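Local atomic coordinates of multicopper oxidase (Pseudomonas thermotolerans, PDB entry 6VOW), a protein that probably works as a laccase-like copper oxidase, taking electrons from phenolic, lignin-related substrates and passing them through bound copper ions to reduce dioxygen to water. Residues L113-Q116 with P117-F121; L200-N204 with A205-P209; I442-E446 with T447-A451; I98-L102 with E103-V107. All coordinates share one frame; numbering follows the deposited sequence.

Contact 1. Residues L113-Q116 with P117-F121; sequences LPVQ and PGEYF
The carboxylate of E119 lies flat against Q116: one of its faces meets Q116 CB, with E119 CD 3.4 Å from that carbon, and Q116 CG lies over the same face, 3.5 Å from E119 OE2. Q116 N also comes from this side, so its weak hydrogen bond to E119 OE1 (3.3 Å) arrives from above the carboxylate plane. The two side chains run alongside each other and point the same way, yet the Q116 amide stands nearly upright to the carboxylate, at 78°. E119 gets there by keeping its chain extended beyond CG (chi2 -174°), which carries the carboxylate back alongside Q116.

The other flat group, the F121 ring, is met obliquely by V115: CG2 touches F121 CB at 3.6 Å, while the second methyl, V115 CG1, rests on the E119 backbone, 3.9 Å from E119 C. V115 thus fills the inside of the bend.

A type II turn from Q116 to E119 makes the reversal, with P117 and G118 at its corners; the positive phi of G118 suits the glycine. E119 N closes it on Q116 O at 3.1 Å.

Farther out, V115 packs on F83, and Y120 makes a cation-pi contact with R82. N85 ties down the turn, its side chain bonding to V115 O and its backbone to G118 and E119. The turn thereby leads the chain into strand 120-126, which pairs antiparallel with strand 78-85 at the edge of a four-stranded sheet.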
loop_
_atom_site.group_PDB
_atom_site.type_symbol
_atom_site.label_atom_id
_atom_site.label_comp_id
_atom_site.label_asym_id
_atom_site.label_seq_id
_atom_site.Cartn_x
_atom_site.Cartn_y
_atom_site.Cartn_z
ATOM N N LEU A 113 10.646 -2.174 -19.750
ATOM C CA LEU A 113 9.620 -2.379 -20.715
ATOM C C LEU A 113 8.550 -3.206 -20.090
ATOM O O LEU A 113 8.896 -4.130 -19.316
ATOM C CB LEU A 113 10.208 -3.134 -21.918
ATOM C CG LEU A 113 11.259 -2.258 -22.583
ATOM C CD1 LEU A 113 12.088 -3.130 -23.500
ATOM C CD2 LEU A 113 10.596 -1.097 -23.322
ATOM N N PRO A 114 7.257 -2.922 -20.393
ATOM C CA PRO A 114 6.189 -3.800 -19.937
ATOM C C PRO A 114 6.539 -5.233 -20.198
ATOM O O PRO A 114 7.176 -5.534 -21.188
ATOM C CB PRO A 114 5.017 -3.434 -20.847
ATOM C CG PRO A 114 5.255 -1.986 -21.188
ATOM C CD PRO A 114 6.731 -1.764 -21.156
ATOM N N VAL A 115 6.121 -6.126 -19.346
ATOM C CA VAL A 115 6.374 -7.487 -19.565
ATOM C C VAL A 115 5.207 -7.928 -20.403
ATOM O O VAL A 115 4.080 -7.840 -19.960
ATOM C CB VAL A 115 6.344 -8.256 -18.232
ATOM C CG1 VAL A 115 6.494 -9.762 -18.536
ATOM C CG2 VAL A 115 7.418 -7.684 -17.271
ATOM N N GLN A 116 5.495 -8.462 -21.592
ATOM C CA GLN A 116 4.544 -8.902 -22.538
ATOM C C GLN A 116 3.953 -10.203 -22.134
ATOM O O GLN A 116 4.584 -10.951 -21.409
ATOM C CB GLN A 116 5.200 -9.057 -23.925
ATOM C CG GLN A 116 5.768 -7.748 -24.499
ATOM C CD GLN A 116 4.666 -6.723 -24.704
ATOM O OE1 GLN A 116 3.623 -7.065 -25.248
ATOM N NE2 GLN A 116 4.870 -5.452 -24.235
ATOM N N PRO A 117 2.748 -10.512 -22.634
ATOM C CA PRO A 117 2.155 -11.788 -22.426
ATOM C C PRO A 117 3.091 -12.912 -22.762
ATOM O O PRO A 117 3.759 -12.829 -23.739
ATOM C CB PRO A 117 0.979 -11.765 -23.401
ATOM C CG PRO A 117 0.560 -10.342 -23.394
ATOM C CD PRO A 117 1.861 -9.661 -23.466
ATOM N N GLY A 118 3.182 -13.920 -21.905
ATOM C CA GLY A 118 4.050 -15.093 -22.116
ATOM C C GLY A 118 5.517 -14.948 -21.824
ATOM O O GLY A 118 6.243 -15.962 -21.891
ATOM N N GLU A 119 5.958 -13.711 -21.527
ATOM C CA GLU A 119 7.330 -13.385 -21.180
ATOM C C GLU A 119 7.470 -13.422 -19.625
ATOM O O GLU A 119 6.498 -13.752 -18.941
ATOM C CB GLU A 119 7.697 -11.959 -21.676
ATOM C CG GLU A 119 7.847 -11.662 -23.180
ATOM C CD GLU A 119 8.363 -10.208 -23.440
ATOM O OE1 GLU A 119 8.534 -9.386 -22.462
ATOM O OE2 GLU A 119 8.596 -9.859 -24.635
ATOM N N TYR A 120 8.679 -13.087 -19.116
ATOM C CA TYR A 120 9.030 -13.017 -17.685
ATOM C C TYR A 120 9.957 -11.888 -17.390
ATOM O O TYR A 120 10.533 -11.336 -18.274
ATOM C CB TYR A 120 9.624 -14.356 -17.187
ATOM C CG TYR A 120 10.984 -14.677 -17.666
ATOM C CD1 TYR A 120 11.186 -15.320 -18.911
ATOM C CD2 TYR A 120 12.107 -14.345 -16.891
ATOM C CE1 TYR A 120 12.473 -15.607 -19.366
ATOM C CE2 TYR A 120 13.397 -14.622 -17.353
ATOM C CZ TYR A 120 13.552 -15.279 -18.563
ATOM O OH TYR A 120 14.799 -15.540 -18.998
ATOM N N PHE A 121 10.074 -11.496 -16.122
ATOM C CA PHE A 121 11.007 -10.434 -15.724
ATOM C C PHE A 121 11.442 -10.883 -14.330
ATOM O O PHE A 121 10.647 -11.466 -13.539
ATOM C CB PHE A 121 10.363 -9.026 -15.689
ATOM C CG PHE A 121 11.342 -7.909 -15.493
ATOM C CD1 PHE A 121 11.660 -7.452 -14.207
ATOM C CD2 PHE A 121 11.973 -7.276 -16.611
ATOM C CE1 PHE A 121 12.534 -6.373 -14.026
ATOM C CE2 PHE A 121 12.869 -6.197 -16.424
ATOM C CZ PHE A 121 13.142 -5.743 -15.131
#

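Contact 2. Residues L200-N204 with A205-P209; sequences LTTVN and ARPNP
V203 and R206 hold each other by two backbone hydrogen bonds. V203 N gives the straighter one to R206 O, 2.9 Å with 167° at the hydrogen; the return bond from R206 N to V203 O is longer, 3.2 Å. A water bridges strand 200-203 and the turn: it donates to T202 OG1 at 2.7 Å and accepts from A205 N at 2.8 Å.

T202 OG1 reaches that water because chi1 of 52° sets it between the backbone N and the carbonyl carbon, and the same hydroxyl also bonds to K172 O. CG2 is thereby turned over the bend, 3.7 Å from A205 C. With an alanine here, A205 N would probably keep a less firmly anchored water, and K172 O would lose a side-chain partner.

N204 and A205 form the corners of a type I' turn, both with positive phi. The antiparallel bridge stops at this one pair. Strand 200-203 is the edge of a six-stranded sheet, bonded along its length to strand 165-174, and the chain goes on to strand 210-214 at the edge of a different sheet, as when a chain passes between the two layers of a cupredoxin-like sandwich. N204 pins the turn to the first sheet through S170 N and S168 O.

Prolines supply the outer packing. P207 CB lies 4.0 Å from L200 CD1, and P207 CA makes a CA-H...O contact with T201 O. P209 crosses V203 at about a right angle, its CD 3.8 Å from V203 CB, and rests on A291 of strand 288-296.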
loop_
_atom_site.group_PDB
_atom_site.type_symbol
_atom_site.label_atom_id
_atom_site.label_comp_id
_atom_site.label_asym_id
_atom_site.label_seq_id
_atom_site.Cartn_x
_atom_site.Cartn_y
_atom_site.Cartn_z
ATOM N N LEU A 200 -17.954 -4.511 -3.094
ATOM C CA LEU A 200 -17.865 -5.714 -2.232
ATOM C C LEU A 200 -16.514 -5.796 -1.489
ATOM O O LEU A 200 -15.408 -6.067 -2.079
ATOM C CB LEU A 200 -18.172 -6.985 -3.013
ATOM C CG LEU A 200 -18.171 -8.246 -2.130
ATOM C CD1 LEU A 200 -19.120 -8.123 -0.945
ATOM C CD2 LEU A 200 -18.492 -9.496 -2.966
ATOM N N THR A 201 -16.600 -5.564 -0.187
ATOM C CA THR A 201 -15.394 -5.499 0.640
ATOM C C THR A 201 -15.083 -6.910 1.046
ATOM O O THR A 201 -15.970 -7.724 1.249
ATOM C CB THR A 201 -15.590 -4.576 1.822
ATOM O OG1 THR A 201 -15.718 -3.232 1.324
ATOM C CG2 THR A 201 -14.423 -4.591 2.708
ATOM N N THR A 202 -13.804 -7.210 1.035
ATOM C CA THR A 202 -13.305 -8.516 1.355
ATOM C C THR A 202 -12.016 -8.287 2.160
ATOM O O THR A 202 -11.325 -7.274 2.055
ATOM C CB THR A 202 -12.917 -9.320 0.107
ATOM O OG1 THR A 202 -12.043 -8.534 -0.686
ATOM C CG2 THR A 202 -14.132 -9.813 -0.750
ATOM N N VAL A 203 -11.748 -9.266 2.984
ATOM C CA VAL A 203 -10.511 -9.409 3.703
ATOM C C VAL A 203 -10.012 -10.722 3.250
ATOM O O VAL A 203 -10.701 -11.739 3.474
ATOM C CB VAL A 203 -10.747 -9.442 5.215
ATOM C CG1 VAL A 203 -9.588 -10.102 5.929
ATOM C CG2 VAL A 203 -10.883 -8.026 5.718
ATOM N N ASN A 204 -8.834 -10.700 2.621
ATOM C CA ASN A 204 -8.224 -11.935 2.049
ATOM C C ASN A 204 -9.181 -12.652 1.120
ATOM O O ASN A 204 -9.363 -13.861 1.197
ATOM C CB ASN A 204 -7.756 -12.864 3.206
ATOM C CG ASN A 204 -6.718 -12.190 4.124
ATOM O OD1 ASN A 204 -6.062 -11.242 3.745
ATOM N ND2 ASN A 204 -6.577 -12.684 5.329
ATOM N N ALA A 205 -9.859 -11.886 0.254
ATOM C CA ALA A 205 -10.841 -12.452 -0.763
ATOM C C ALA A 205 -12.209 -12.904 -0.251
ATOM O O ALA A 205 -13.038 -13.411 -1.049
ATOM C CB ALA A 205 -10.232 -13.616 -1.509
ATOM N N ARG A 206 -12.458 -12.736 1.046
ATOM C CA ARG A 206 -13.662 -13.231 1.651
ATOM C C ARG A 206 -14.445 -12.048 2.253
ATOM O O ARG A 206 -13.823 -11.253 2.976
ATOM C CB ARG A 206 -13.258 -14.197 2.747
ATOM C CG ARG A 206 -12.408 -15.377 2.299
ATOM C CD ARG A 206 -13.222 -16.568 1.800
ATOM N NE ARG A 206 -14.063 -17.144 2.847
ATOM C CZ ARG A 206 -13.706 -18.056 3.757
ATOM N NH1 ARG A 206 -12.465 -18.595 3.811
ATOM N NH2 ARG A 206 -14.638 -18.428 4.650
ATOM N N PRO A 207 -15.777 -11.910 1.938
ATOM C CA PRO A 207 -16.549 -10.841 2.579
ATOM C C PRO A 207 -16.749 -11.246 4.025
ATOM O O PRO A 207 -17.286 -12.312 4.351
ATOM C CB PRO A 207 -17.867 -10.809 1.789
ATOM C CG PRO A 207 -18.004 -12.183 1.220
ATOM C CD PRO A 207 -16.615 -12.667 0.970
ATOM N N ASN A 208 -16.172 -10.423 4.862
ATOM C CA ASN A 208 -16.382 -10.437 6.268
ATOM C C ASN A 208 -16.091 -11.786 6.923
ATOM O O ASN A 208 -17.001 -12.409 7.478
ATOM C CB ASN A 208 -17.803 -9.951 6.580
ATOM C CG ASN A 208 -18.050 -9.843 8.052
ATOM O OD1 ASN A 208 -17.188 -9.389 8.800
ATOM N ND2 ASN A 208 -19.207 -10.306 8.495
ATOM N N PRO A 209 -14.834 -12.237 6.865
ATOM C CA PRO A 209 -14.499 -13.540 7.435
ATOM C C PRO A 209 -14.355 -13.475 8.957
ATOM O O PRO A 209 -14.252 -12.402 9.554
ATOM C CB PRO A 209 -13.191 -13.870 6.760
ATOM C CG PRO A 209 -12.516 -12.556 6.673
ATOM C CD PRO A 209 -13.639 -11.579 6.339
HETATM O O HOH W 1 -9.517 -9.079 0.044
#

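Contact 3. Residues I442-E446 with T447-A451; sequences IDHME and TGLMA. With CU (copper (II) ion), chain D.
H444 and L449 lie side by side and point the same way, with the copper ion beside both. H444 ND1 binds the metal at 2.1 Å, with H388 and C439 completing its ligands. L449 CD2 comes within 3.3 Å of the copper and packs on H444 CB at 3.8 Å, so a hydrocarbon branch shields the metal, probably in the place where many blue copper sites carry an axial methionine.

The backbone fixes this pairing. L449 N bonds to H444 O at 2.8 Å, which brings the leucine back alongside the histidine. T447 is the first residue past the helix, and its OG1, set by chi1 of 61° between backbone N and carbonyl carbon, donates to D443 O at 2.8 Å. G448 follows with backbone angles that suit only glycine well, and its N makes a weak bond to M445 O.

On another side of the turn, M445 CG meets M450 SD at 3.8 Å; both methionines also touch H438. H444 NE2 has a weak bond to R193 O.

Three ligands, two histidines and a cysteine, with a leucine probably near the axial position, mark the type 1 copper site of a laccase-like multicopper oxidase.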
loop_
_atom_site.group_PDB
_atom_site.type_symbol
_atom_site.label_atom_id
_atom_site.label_comp_id
_atom_site.label_asym_id
_atom_site.label_seq_id
_atom_site.Cartn_x
_atom_site.Cartn_y
_atom_site.Cartn_z
ATOM N N ILE A 442 -6.588 4.941 -7.728
ATOM C CA ILE A 442 -6.036 4.571 -9.039
ATOM C C ILE A 442 -6.660 5.378 -10.171
ATOM O O ILE A 442 -5.980 5.783 -11.095
ATOM C CB ILE A 442 -6.158 3.053 -9.337
ATOM C CG1 ILE A 442 -5.541 2.176 -8.216
ATOM C CG2 ILE A 442 -5.554 2.751 -10.707
ATOM C CD1 ILE A 442 -4.034 2.410 -7.986
ATOM N N ASP A 443 -7.941 5.625 -10.075
ATOM C CA ASP A 443 -8.649 6.666 -10.877
ATOM C C ASP A 443 -8.059 8.034 -10.946
ATOM O O ASP A 443 -7.999 8.607 -12.004
ATOM C CB ASP A 443 -10.022 6.882 -10.261
ATOM C CG ASP A 443 -11.023 6.069 -10.885
ATOM O OD1 ASP A 443 -10.668 5.100 -11.572
ATOM O OD2 ASP A 443 -12.189 6.421 -10.724
ATOM N N HIS A 444 -7.669 8.598 -9.831
ATOM C CA HIS A 444 -7.071 9.917 -9.871
ATOM C C HIS A 444 -5.730 9.879 -10.504
ATOM O O HIS A 444 -5.395 10.848 -11.170
ATOM C CB HIS A 444 -6.882 10.498 -8.499
ATOM C CG HIS A 444 -8.154 10.809 -7.826
ATOM N ND1 HIS A 444 -8.188 11.274 -6.545
ATOM C CD2 HIS A 444 -9.444 10.690 -8.230
ATOM C CE1 HIS A 444 -9.442 11.480 -6.189
ATOM N NE2 HIS A 444 -10.225 11.118 -7.187
ATOM N N MET A 445 -4.959 8.798 -10.266
ATOM C CA MET A 445 -3.635 8.663 -10.829
ATOM C C MET A 445 -3.812 8.566 -12.326
ATOM O O MET A 445 -3.094 9.220 -13.063
ATOM C CB MET A 445 -2.938 7.396 -10.324
ATOM C CG MET A 445 -1.654 6.995 -11.066
ATOM S SD MET A 445 -1.140 5.332 -10.544
ATOM C CE MET A 445 -2.149 4.465 -11.716
ATOM N N GLU A 446 -4.779 7.761 -12.771
ATOM C CA GLU A 446 -5.002 7.601 -14.219
ATOM C C GLU A 446 -5.639 8.788 -14.889
ATOM O O GLU A 446 -5.534 8.881 -16.145
ATOM C CB GLU A 446 -5.807 6.364 -14.565
ATOM C CG GLU A 446 -4.997 5.044 -14.449
ATOM C CD GLU A 446 -5.843 3.806 -14.797
ATOM O OE1 GLU A 446 -5.352 2.688 -14.511
ATOM O OE2 GLU A 446 -6.997 3.904 -15.334
ATOM N N THR A 447 -6.306 9.681 -14.125
ATOM C CA THR A 447 -6.956 10.826 -14.745
ATOM C C THR A 447 -6.167 12.057 -14.431
ATOM O O THR A 447 -6.756 13.122 -14.312
ATOM C CB THR A 447 -8.445 10.955 -14.344
ATOM O OG1 THR A 447 -8.621 11.125 -12.919
ATOM C CG2 THR A 447 -9.170 9.716 -14.812
ATOM N N GLY A 448 -4.847 11.922 -14.248
ATOM C CA GLY A 448 -3.989 13.100 -14.134
ATOM C C GLY A 448 -3.139 13.347 -12.877
ATOM O O GLY A 448 -2.196 14.154 -12.924
ATOM N N LEU A 449 -3.447 12.701 -11.754
ATOM C CA LEU A 449 -2.813 13.066 -10.481
ATOM C C LEU A 449 -1.530 12.251 -10.274
ATOM O O LEU A 449 -1.427 11.383 -9.400
ATOM C CB LEU A 449 -3.804 12.873 -9.346
ATOM C CG LEU A 449 -3.573 13.605 -8.038
ATOM C CD1 LEU A 449 -3.270 15.078 -8.311
ATOM C CD2 LEU A 449 -4.812 13.442 -7.143
ATOM N N MET A 450 -0.541 12.555 -11.115
ATOM C CA MET A 450 0.717 11.886 -11.086
ATOM C C MET A 450 1.760 12.794 -11.674
ATOM O O MET A 450 1.491 13.602 -12.587
ATOM C CB MET A 450 0.663 10.563 -11.800
ATOM C CG MET A 450 1.989 9.876 -12.018
ATOM S SD MET A 450 1.807 8.088 -12.119
ATOM C CE MET A 450 1.188 7.727 -13.764
ATOM N N ALA A 451 2.940 12.697 -11.107
ATOM C CA ALA A 451 4.056 13.368 -11.661
ATOM C C ALA A 451 5.273 12.502 -11.455
ATOM O O ALA A 451 5.216 11.415 -10.876
ATOM C CB ALA A 451 4.202 14.685 -10.982
HETATM CU CU CU D . -6.577 11.341 -5.246
#

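Contact 4. Residues I98-L102 with E103-V107; sequences IRLPL and EMDGV
L100 turns its CG into the position between its own backbone N and carbonyl carbon (chi1 36°), and chi2 of 62° then spreads the two methyls over M104 and D105. CD2 sits 3.5 Å from M104 O and 3.9 Å from M104 CB, the two side chains crossing at about a right angle; CD1 rests 3.8 Å from D105 CA. D105 sends its carboxylate the opposite way from its backbone N (chi1 -165°), which leaves OD1 near L100 CD1 and OD2 bonded to H393 ND1.

Two successive backbone bonds wind the chain between these side chains. M104 N donates to P101 O and D105 N to L102 O, both at 2.8 Å and nearly straight. The result is a short 3-10 turn. Over its outside the bent chain of E103 folds back, bringing OE1 within 3.5 Å of P101 CB, while L102 packs on W435 and V110.

An alanine in place of L100 is likely to open a gap beside M104 and F125, and D105 would lose the cover over its backbone on this side.

That matters because D105 stands behind the copper ligands. Its carboxylate holds H393, which lines the pocket of the Cu-O-Cu linkage, and its carbonyl accepts from ND1 of H94, a ligand of a further copper ion. A tight loop with an aspartate in the second shell is consistent with holding in place two histidines of what is, by family, the trinuclear copper cluster, where laccases reduce dioxygen.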
loop_
_atom_site.group_PDB
_atom_site.type_symbol
_atom_site.label_atom_id
_atom_site.label_comp_id
_atom_site.label_asym_id
_atom_site.label_seq_id
_atom_site.Cartn_x
_atom_site.Cartn_y
_atom_site.Cartn_z
ATOM N N ILE A 98 9.123 -0.378 -1.290
ATOM C CA ILE A 98 10.487 -0.854 -1.252
ATOM C C ILE A 98 11.372 0.178 -1.874
ATOM O O ILE A 98 11.145 0.595 -2.971
ATOM C CB ILE A 98 10.691 -2.194 -2.014
ATOM C CG1 ILE A 98 9.768 -3.311 -1.453
ATOM C CG2 ILE A 98 12.184 -2.607 -1.949
ATOM C CD1 ILE A 98 9.951 -3.496 -0.018
ATOM N N ARG A 99 12.410 0.574 -1.161
ATOM C CA ARG A 99 13.487 1.381 -1.728
ATOM C C ARG A 99 14.442 0.416 -2.462
ATOM O O ARG A 99 15.275 -0.204 -1.900
ATOM C CB ARG A 99 14.194 2.136 -0.627
ATOM C CG ARG A 99 13.207 2.843 0.282
ATOM C CD ARG A 99 13.927 3.620 1.354
ATOM N NE ARG A 99 14.451 2.690 2.357
ATOM C CZ ARG A 99 15.652 2.738 2.905
ATOM N NH1 ARG A 99 16.544 3.679 2.560
ATOM N NH2 ARG A 99 15.976 1.824 3.818
ATOM N N LEU A 100 14.249 0.296 -3.746
ATOM C CA LEU A 100 15.072 -0.541 -4.571
ATOM C C LEU A 100 15.598 0.327 -5.697
ATOM O O LEU A 100 15.241 1.468 -5.792
ATOM C CB LEU A 100 14.233 -1.657 -5.123
ATOM C CG LEU A 100 12.763 -1.311 -5.480
ATOM C CD1 LEU A 100 12.551 -0.231 -6.579
ATOM C CD2 LEU A 100 12.149 -2.604 -5.953
ATOM N N PRO A 101 16.507 -0.195 -6.529
ATOM C CA PRO A 101 17.003 0.595 -7.649
ATOM C C PRO A 101 15.944 0.794 -8.682
ATOM O O PRO A 101 15.080 -0.111 -8.887
ATOM C CB PRO A 101 18.043 -0.294 -8.261
ATOM C CG PRO A 101 18.585 -0.966 -7.094
ATOM C CD PRO A 101 17.365 -1.344 -6.297
ATOM N N LEU A 102 16.087 1.882 -9.415
ATOM C CA LEU A 102 15.061 2.268 -10.409
ATOM C C LEU A 102 14.741 1.146 -11.372
ATOM O O LEU A 102 13.571 0.936 -11.743
ATOM C CB LEU A 102 15.572 3.385 -11.243
ATOM C CG LEU A 102 14.494 3.953 -12.223
ATOM C CD1 LEU A 102 13.327 4.624 -11.526
ATOM C CD2 LEU A 102 15.185 4.965 -13.086
ATOM N N GLU A 103 15.759 0.416 -11.795
ATOM C CA GLU A 103 15.568 -0.723 -12.726
ATOM C C GLU A 103 14.539 -1.732 -12.256
ATOM O O GLU A 103 13.989 -2.485 -13.089
ATOM C CB GLU A 103 16.887 -1.448 -12.943
ATOM C CG GLU A 103 17.973 -0.550 -13.519
ATOM C CD GLU A 103 18.882 0.128 -12.475
ATOM O OE1 GLU A 103 18.388 0.818 -11.523
ATOM O OE2 GLU A 103 20.109 0.012 -12.628
ATOM N N MET A 104 14.290 -1.783 -10.941
ATOM C CA MET A 104 13.373 -2.730 -10.416
ATOM C C MET A 104 12.114 -2.013 -9.998
ATOM O O MET A 104 11.340 -2.592 -9.371
ATOM C CB MET A 104 14.042 -3.484 -9.243
ATOM C CG MET A 104 15.379 -4.198 -9.635
ATOM S SD MET A 104 14.888 -5.639 -10.584
ATOM C CE MET A 104 16.345 -6.241 -11.389
ATOM N N ASP A 105 11.844 -0.777 -10.398
ATOM C CA ASP A 105 10.644 -0.124 -9.820
ATOM C C ASP A 105 9.364 -0.563 -10.524
ATOM O O ASP A 105 8.307 -0.372 -9.989
ATOM C CB ASP A 105 10.780 1.373 -9.796
ATOM C CG ASP A 105 9.739 2.082 -8.875
ATOM O OD1 ASP A 105 9.356 1.576 -7.792
ATOM O OD2 ASP A 105 9.324 3.212 -9.230
ATOM N N GLY A 106 9.451 -1.220 -11.673
ATOM C CA GLY A 106 8.263 -1.758 -12.296
ATOM C C GLY A 106 7.394 -0.710 -12.971
ATOM O O GLY A 106 6.249 -0.954 -13.309
ATOM N N VAL A 107 7.948 0.448 -13.215
ATOM C CA VAL A 107 7.214 1.445 -13.937
ATOM C C VAL A 107 7.489 1.380 -15.465
ATOM O O VAL A 107 8.644 1.479 -15.906
ATOM C CB VAL A 107 7.574 2.828 -13.394
ATOM C CG1 VAL A 107 6.983 3.870 -14.322
ATOM C CG2 VAL A 107 7.048 2.964 -11.972
#

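Along the chain the order is contact 4, contact 1, contact 2, contact 3. Contact 4 lies in the loop between strands 94-96 and 120-126, and contact 1 ends that loop and enters strand 120-126; they touch where F121 CZ packs on E103 O at 3.9 Å, their centres 16 Å apart. Contact 3 comes from the other multicopper oxidase region, yet its nearest atoms lie about 7 Å from contact 4, so the first and last parts of the chain meet around the copper centres: contact 3 at the type 1 ion, contact 4 behind the cluster histidines. Contact 2 stands apart, about 30 Å centre to centre from contacts 1 and 4, joining two sheets of the middle part.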